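Local structure of PP1b (Porcine reproductive and respiratory syndrome virus, 6JDR) at residues Ile132-Val137 against Asp234-Leu239. The protein is the nsp10 helicase portion of the viral replicase polyprotein, which binds zinc and probably couples ATP hydrolysis to the unwinding of RNA and DNA duplexes. The protein carries 1 engineered substitution. Numbering follows the deposited sequence.
Sequences INMVAV and DVLRLL
I132 lays its CD1 methyl over the backbone between L236 and R237, 3.7 Å from R237 N, and the same methyl also touches L236 CB and R237 CG. The turn about CA-CB sets CG1 anti to the carbonyl carbon (chi1 -65°), and the further turn about CB-CG1 (chi2 -69°) puts CD1 onto the helix backbone. R237 offers only the start of its side chain here: beyond CG the chain runs extended to NE, and NH1 is modelled in a salt bridge with D234 OD1, one turn back on the same helix, at a very short 2.5 Å whose exact length is doubtful. NH2 bonds to T128 O.

V137 meets the helix with both methyls. The V137 and L236 side chains cross obliquely, V137 CG1, anti to its own backbone N (chi1 167°), lying 3.9 Å from L236 CD2, while CG2 sits 3.6 Å from L236 O and also reaches L239 CB. In this way the start of helix 134-142 is packed on the end of helix 232-239, which belongs to the superfamily 1 helicase core, a P-loop NTPase fold built round a parallel sheet. N133 is the N-cap of the former, its OD1 accepting a weak bond from V135 N.

No hydrogen bond joins the two segments directly, but V137 CA-H points at L239 O in a CA-H...O contact of 3.6 Å. Beyond the segments, N140 ND2 donates to L239 O, and S240 OG hydrogen-bonds both L236 O and N133 N, bridging the two backbones. M134 brings SD to within 4.3 Å of L236 CD1, and L64 of helix 63-67 touches I132, M134 and L236 alike.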
loop_
_atom_site.group_PDB
_atom_site.type_symbol
_atom_site.label_atom_id
_atom_site.label_comp_id
_atom_site.label_asym_id
_atom_site.label_seq_id
_atom_site.Cartn_x
_atom_site.Cartn_y
_atom_site.Cartn_z
ATOM N N ILE A 132 -10.620 -9.953 -16.228
ATOM C CA ILE A 132 -9.512 -10.738 -15.685
ATOM C C ILE A 132 -8.444 -10.971 -16.752
ATOM O O ILE A 132 -8.761 -11.289 -17.901
ATOM C CB ILE A 132 -10.011 -12.090 -15.116
ATOM C CG1 ILE A 132 -10.931 -11.860 -13.906
ATOM C CG2 ILE A 132 -8.846 -12.996 -14.738
ATOM C CD1 ILE A 132 -10.238 -11.323 -12.669
ATOM N N ASN A 133 -7.183 -10.812 -16.349
ATOM C CA ASN A 133 -6.024 -11.004 -17.223
ATOM C C ASN A 133 -4.840 -11.464 -16.369
ATOM O O ASN A 133 -4.152 -10.647 -15.752
ATOM C CB ASN A 133 -5.698 -9.693 -17.951
ATOM C CG ASN A 133 -4.535 -9.820 -18.930
ATOM O OD1 ASN A 133 -3.939 -10.882 -19.084
ATOM N ND2 ASN A 133 -4.212 -8.721 -19.600
ATOM N N MET A 134 -4.607 -12.773 -16.338
ATOM C CA MET A 134 -3.655 -13.350 -15.388
ATOM C C MET A 134 -2.186 -13.105 -15.748
ATOM O O MET A 134 -1.319 -13.221 -14.878
ATOM C CB MET A 134 -3.918 -14.846 -15.194
ATOM C CG MET A 134 -5.297 -15.172 -14.631
ATOM S SD MET A 134 -5.639 -14.466 -12.998
ATOM C CE MET A 134 -4.504 -15.407 -11.982
ATOM N N VAL A 135 -1.899 -12.758 -17.005
ATOM C CA VAL A 135 -0.535 -12.345 -17.367
ATOM C C VAL A 135 -0.245 -10.927 -16.846
ATOM O O VAL A 135 0.879 -10.626 -16.446
ATOM C CB VAL A 135 -0.228 -12.487 -18.885
ATOM C CG1 VAL A 135 -1.200 -11.697 -19.746
ATOM C CG2 VAL A 135 1.202 -12.054 -19.187
ATOM N N ALA A 136 -1.268 -10.075 -16.827
ATOM C CA ALA A 136 -1.163 -8.751 -16.217
ATOM C C ALA A 136 -1.084 -8.853 -14.695
ATOM O O ALA A 136 -0.339 -8.105 -14.055
ATOM C CB ALA A 136 -2.346 -7.888 -16.624
ATOM N N VAL A 137 -1.854 -9.776 -14.120
ATOM C CA VAL A 137 -1.820 -10.024 -12.677
ATOM C C VAL A 137 -0.394 -10.369 -12.237
ATOM O O VAL A 137 0.122 -9.783 -11.284
ATOM C CB VAL A 137 -2.800 -11.151 -12.263
ATOM C CG1 VAL A 137 -2.534 -11.629 -10.841
ATOM C CG2 VAL A 137 -4.241 -10.679 -12.389
ATOM N N ASP A 234 -12.062 -10.172 -6.605
ATOM C CA ASP A 234 -12.007 -8.719 -6.775
ATOM C C ASP A 234 -10.569 -8.208 -6.775
ATOM O O ASP A 234 -10.243 -7.265 -7.488
ATOM C CB ASP A 234 -12.797 -7.999 -5.681
ATOM C CG ASP A 234 -14.289 -8.149 -5.840
ATOM O OD1 ASP A 234 -14.754 -8.372 -6.975
ATOM O OD2 ASP A 234 -15.009 -8.032 -4.834
ATOM N N VAL A 235 -9.715 -8.830 -5.970
ATOM C CA VAL A 235 -8.312 -8.444 -5.922
ATOM C C VAL A 235 -7.641 -8.744 -7.265
ATOM O O VAL A 235 -6.856 -7.936 -7.770
ATOM C CB VAL A 235 -7.566 -9.141 -4.766
ATOM C CG1 VAL A 235 -6.063 -8.949 -4.889
ATOM C CG2 VAL A 235 -8.061 -8.600 -3.433
ATOM N N LEU A 236 -7.965 -9.898 -7.839
ATOM C CA LEU A 236 -7.451 -10.257 -9.155
ATOM C C LEU A 236 -7.961 -9.313 -10.249
ATOM O O LEU A 236 -7.236 -9.019 -11.195
ATOM C CB LEU A 236 -7.802 -11.703 -9.493
ATOM C CG LEU A 236 -7.118 -12.785 -8.656
ATOM C CD1 LEU A 236 -7.554 -14.153 -9.149
ATOM C CD2 LEU A 236 -5.603 -12.653 -8.719
ATOM N N ARG A 237 -9.200 -8.841 -10.113
ATOM C CA ARG A 237 -9.745 -7.838 -11.034
ATOM C C ARG A 237 -8.901 -6.566 -11.027
ATOM O O ARG A 237 -8.554 -6.049 -12.086
ATOM C CB ARG A 237 -11.196 -7.491 -10.692
ATOM C CG ARG A 237 -12.212 -8.548 -11.088
ATOM C CD ARG A 237 -13.623 -8.119 -10.698
ATOM N NE ARG A 237 -14.634 -9.090 -11.123
ATOM C CZ ARG A 237 -15.444 -9.787 -10.318
ATOM N NH1 ARG A 237 -15.409 -9.651 -8.991
ATOM N NH2 ARG A 237 -16.317 -10.632 -10.857
ATOM N N LEU A 238 -8.576 -6.071 -9.833
ATOM C CA LEU A 238 -7.730 -4.883 -9.690
ATOM C C LEU A 238 -6.331 -5.119 -10.253
ATOM O O LEU A 238 -5.840 -4.338 -11.065
ATOM C CB LEU A 238 -7.610 -4.467 -8.223
ATOM C CG LEU A 238 -8.873 -3.970 -7.512
ATOM C CD1 LEU A 238 -8.522 -3.515 -6.103
ATOM C CD2 LEU A 238 -9.552 -2.849 -8.288
ATOM N N LEU A 239 -5.701 -6.207 -9.826
ATOM C CA LEU A 239 -4.357 -6.538 -10.278
ATOM C C LEU A 239 -4.250 -6.781 -11.784
ATOM O O LEU A 239 -3.155 -6.730 -12.340
ATOM C CB LEU A 239 -3.814 -7.735 -9.505
ATOM C CG LEU A 239 -3.439 -7.392 -8.066
ATOM C CD1 LEU A 239 -3.145 -8.651 -7.265
ATOM C CD2 LEU A 239 -2.249 -6.447 -8.038
#